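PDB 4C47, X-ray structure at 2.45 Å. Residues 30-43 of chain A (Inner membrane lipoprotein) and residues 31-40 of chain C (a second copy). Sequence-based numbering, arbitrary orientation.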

# COMPACT_ATOMS: atom_id res chain seq x y z
N LYS A 30 41.87 21.27 -8.56
CA LYS A 30 40.60 21.43 -9.27
C LYS A 30 39.63 20.27 -8.96
O LYS A 30 38.45 20.49 -8.60
CB LYS A 30 40.84 21.55 -10.78
CG LYS A 30 39.63 22.05 -11.56
CD LYS A 30 40.03 22.78 -12.83
CE LYS A 30 40.69 21.84 -13.83
NZ LYS A 30 39.74 20.82 -14.35
N GLN A 31 40.14 19.05 -9.09
CA GLN A 31 39.35 17.86 -8.81
C GLN A 31 38.85 17.83 -7.36
O GLN A 31 37.70 17.47 -7.10
CB GLN A 31 40.15 16.59 -9.10
CG GLN A 31 40.08 16.14 -10.55
CD GLN A 31 41.02 14.99 -10.84
OE1 GLN A 31 42.24 15.15 -10.82
NE2 GLN A 31 40.46 13.81 -11.10
N GLN A 32 39.72 18.22 -6.43
CA GLN A 32 39.35 18.27 -5.02
C GLN A 32 38.17 19.21 -4.81
O GLN A 32 37.22 18.88 -4.10
CB GLN A 32 40.54 18.70 -4.16
CG GLN A 32 40.31 18.57 -2.65
CD GLN A 32 39.69 19.82 -2.04
OE1 GLN A 32 39.95 20.94 -2.49
NE2 GLN A 32 38.87 19.64 -1.02
N LYS A 33 38.24 20.39 -5.43
CA LYS A 33 37.14 21.35 -5.33
C LYS A 33 35.81 20.79 -5.87
O LYS A 33 34.78 20.85 -5.19
CB LYS A 33 37.50 22.67 -6.02
CG LYS A 33 38.65 23.40 -5.36
CD LYS A 33 38.88 24.76 -6.00
CE LYS A 33 40.07 25.46 -5.36
NZ LYS A 33 40.23 26.86 -5.87
N GLU A 34 35.84 20.25 -7.09
CA GLU A 34 34.60 19.72 -7.67
C GLU A 34 34.02 18.56 -6.84
O GLU A 34 32.79 18.46 -6.66
CB GLU A 34 34.78 19.34 -9.15
CG GLU A 34 35.58 18.08 -9.40
CD GLU A 34 35.76 17.77 -10.88
OE1 GLU A 34 35.48 18.66 -11.72
OE2 GLU A 34 36.18 16.64 -11.20
N GLN A 35 34.90 17.72 -6.31
CA GLN A 35 34.48 16.62 -5.44
C GLN A 35 33.85 17.16 -4.16
O GLN A 35 32.89 16.59 -3.64
CB GLN A 35 35.66 15.71 -5.09
CG GLN A 35 36.11 14.82 -6.24
CD GLN A 35 37.11 13.77 -5.80
OE1 GLN A 35 37.45 13.68 -4.61
NE2 GLN A 35 37.58 12.97 -6.74
N GLU A 36 34.41 18.25 -3.64
CA GLU A 36 33.85 18.92 -2.48
C GLU A 36 32.40 19.31 -2.77
O GLU A 36 31.49 18.99 -1.99
CB GLU A 36 34.68 20.15 -2.12
CG GLU A 36 34.25 20.84 -0.84
CD GLU A 36 34.45 19.96 0.38
OE1 GLU A 36 35.61 19.62 0.68
OE2 GLU A 36 33.44 19.60 1.02
N ALA A 37 32.20 19.98 -3.90
CA ALA A 37 30.86 20.40 -4.30
C ALA A 37 29.88 19.22 -4.38
O ALA A 37 28.77 19.26 -3.80
CB ALA A 37 30.91 21.15 -5.63
N LYS A 38 30.31 18.17 -5.07
CA LYS A 38 29.49 16.96 -5.20
C LYS A 38 29.13 16.35 -3.85
O LYS A 38 27.99 15.92 -3.64
CB LYS A 38 30.20 15.92 -6.06
CG LYS A 38 30.34 16.32 -7.52
CD LYS A 38 31.03 15.23 -8.32
CE LYS A 38 31.11 15.59 -9.79
NZ LYS A 38 31.83 14.56 -10.60
N ILE A 39 30.09 16.33 -2.93
CA ILE A 39 29.86 15.79 -1.59
C ILE A 39 28.82 16.61 -0.83
O ILE A 39 27.92 16.06 -0.19
CB ILE A 39 31.17 15.68 -0.80
CG1 ILE A 39 32.02 14.53 -1.35
CG2 ILE A 39 30.89 15.45 0.68
CD1 ILE A 39 33.43 14.51 -0.83
N ASN A 40 28.95 17.94 -0.90
CA ASN A 40 27.94 18.83 -0.33
C ASN A 40 26.54 18.47 -0.81
O ASN A 40 25.62 18.20 0.00
CB ASN A 40 28.25 20.28 -0.69
CG ASN A 40 28.95 21.02 0.43
OD1 ASN A 40 30.18 20.98 0.54
ND2 ASN A 40 28.17 21.70 1.27
N LEU A 41 26.38 18.46 -2.13
CA LEU A 41 25.10 18.10 -2.75
C LEU A 41 24.58 16.77 -2.23
O LEU A 41 23.42 16.66 -1.83
CB LEU A 41 25.22 18.07 -4.27
CG LEU A 41 24.88 19.37 -4.99
CD1 LEU A 41 25.05 19.22 -6.49
CD2 LEU A 41 23.46 19.80 -4.65
N LEU A 42 25.45 15.76 -2.24
CA LEU A 42 25.08 14.42 -1.78
C LEU A 42 24.58 14.41 -0.33
O LEU A 42 23.63 13.70 -0.01
CB LEU A 42 26.25 13.45 -1.93
CG LEU A 42 26.58 12.98 -3.35
CD1 LEU A 42 27.89 12.22 -3.38
CD2 LEU A 42 25.45 12.12 -3.89
N GLU A 43 25.22 15.20 0.53
CA GLU A 43 24.82 15.25 1.93
C GLU A 43 23.43 15.88 2.10
O GLU A 43 22.56 15.32 2.79
CB GLU A 43 25.86 15.97 2.78
CG GLU A 43 27.13 15.15 3.00
CD GLU A 43 28.25 15.95 3.65
OE1 GLU A 43 28.17 17.20 3.66
OE2 GLU A 43 29.21 15.33 4.15
N GLN C 31 44.07 7.90 -4.80
CA GLN C 31 42.97 8.08 -3.86
C GLN C 31 41.85 8.91 -4.48
O GLN C 31 40.67 8.65 -4.25
CB GLN C 31 43.47 8.75 -2.58
CG GLN C 31 44.30 7.84 -1.71
CD GLN C 31 44.95 8.58 -0.56
OE1 GLN C 31 45.18 9.79 -0.64
NE2 GLN C 31 45.26 7.86 0.51
N GLN C 32 42.24 9.90 -5.27
CA GLN C 32 41.28 10.73 -5.97
C GLN C 32 40.43 9.92 -6.94
O GLN C 32 39.21 10.10 -6.98
CB GLN C 32 41.98 11.87 -6.72
CG GLN C 32 42.08 13.14 -5.91
CD GLN C 32 41.89 14.36 -6.77
OE1 GLN C 32 41.79 14.26 -7.99
NE2 GLN C 32 41.83 15.53 -6.14
N LYS C 33 41.06 9.04 -7.71
CA LYS C 33 40.30 8.17 -8.61
C LYS C 33 39.31 7.31 -7.82
O LYS C 33 38.12 7.21 -8.19
CB LYS C 33 41.23 7.30 -9.46
CG LYS C 33 41.98 8.06 -10.54
CD LYS C 33 42.44 7.13 -11.65
CE LYS C 33 43.26 7.88 -12.69
NZ LYS C 33 44.55 8.37 -12.14
N GLU C 34 39.79 6.71 -6.74
CA GLU C 34 38.91 5.92 -5.87
C GLU C 34 37.67 6.70 -5.41
O GLU C 34 36.53 6.24 -5.56
CB GLU C 34 39.69 5.39 -4.66
CG GLU C 34 40.23 3.98 -4.85
CD GLU C 34 41.57 3.75 -4.17
OE1 GLU C 34 41.82 4.40 -3.13
OE2 GLU C 34 42.36 2.93 -4.67
N GLN C 35 37.92 7.89 -4.87
CA GLN C 35 36.84 8.76 -4.40
C GLN C 35 35.88 9.14 -5.52
O GLN C 35 34.67 9.19 -5.31
CB GLN C 35 37.41 10.00 -3.71
CG GLN C 35 38.13 9.69 -2.41
CD GLN C 35 38.84 10.91 -1.83
OE1 GLN C 35 39.02 11.92 -2.51
NE2 GLN C 35 39.23 10.81 -0.56
N GLU C 36 36.41 9.39 -6.71
CA GLU C 36 35.59 9.70 -7.88
C GLU C 36 34.60 8.57 -8.15
O GLU C 36 33.39 8.80 -8.31
CB GLU C 36 36.47 9.94 -9.10
CG GLU C 36 35.71 10.31 -10.38
CD GLU C 36 35.24 11.75 -10.39
OE1 GLU C 36 35.53 12.49 -9.43
OE2 GLU C 36 34.57 12.15 -11.37
N ALA C 37 35.13 7.34 -8.19
CA ALA C 37 34.28 6.16 -8.39
C ALA C 37 33.18 6.07 -7.34
O ALA C 37 31.98 5.97 -7.67
CB ALA C 37 35.12 4.90 -8.40
N LYS C 38 33.58 6.11 -6.07
CA LYS C 38 32.63 6.00 -4.96
C LYS C 38 31.53 7.07 -5.03
O LYS C 38 30.35 6.78 -4.80
CB LYS C 38 33.35 6.05 -3.62
CG LYS C 38 34.19 4.81 -3.33
CD LYS C 38 34.95 4.92 -2.02
CE LYS C 38 35.65 3.60 -1.70
NZ LYS C 38 36.55 3.70 -0.51
N ILE C 39 31.93 8.29 -5.37
CA ILE C 39 30.99 9.40 -5.49
C ILE C 39 29.98 9.16 -6.61
O ILE C 39 28.77 9.32 -6.40
CB ILE C 39 31.73 10.74 -5.71
CG1 ILE C 39 32.34 11.23 -4.40
CG2 ILE C 39 30.78 11.79 -6.28
CD1 ILE C 39 33.24 12.44 -4.55
N ASN C 40 30.46 8.78 -7.79
CA ASN C 40 29.55 8.48 -8.89
C ASN C 40 28.53 7.40 -8.52
O ASN C 40 27.32 7.52 -8.80
CB ASN C 40 30.32 8.08 -10.15
CG ASN C 40 31.02 9.26 -10.80
OD1 ASN C 40 30.53 10.39 -10.73
ND2 ASN C 40 32.15 9.00 -11.43

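How do the two backbones lie? Both stretches are helical throughout, run in the same general direction and cross at 28°, with axes 11.1 Å apart at closest approach. Within each helix, i to i+4 hydrogen bonds tie the backbone together; across the contact, side chains do most of the work, though the backbone carbonyl Gln C32 O also accepts a bond. The register is nearly symmetric: Ile A39 CA and Ile C39 CA lie 7.6 Å apart.

What does Gln A35 bond to? Its side chain is a knob among Gln C32, Gln C35, Glu C36 and Ile C39. There Gln A35 NE2 makes two weak hydrogen bonds, to Gln C32 O (3.3 Å) and to Glu C36 OE1 (3.4 Å). Gln A35 OE1 lies 3.2 Å from Gln C35 OE1, but two acceptors cannot bond; Gln A35 OE1 is satisfied elsewhere in the structure, as is Gln C35 NE2.

Does the glutamine-rich end add further bonds? It does not: Gln A31 OE1 and Gln C32 OE1, 3.0 Å apart, are both acceptors. Gln C32 NE2 is hydrogen-bonded to a residue just outside one of the stretches.

How is Glu C36 balanced, and what lies beside it? Lys A38 NZ reaches Glu C36 OE2 at 3.7 Å, a long salt bridge. The lysine's aliphatic chain also helps, with Gln A35, Ile A39 and Leu A42, to enclose Ile C39. Ile A39 CG1 meets Ile C39 CD1 at 4.0 Å, an apolar contact needing no hydrogen-bonding partner.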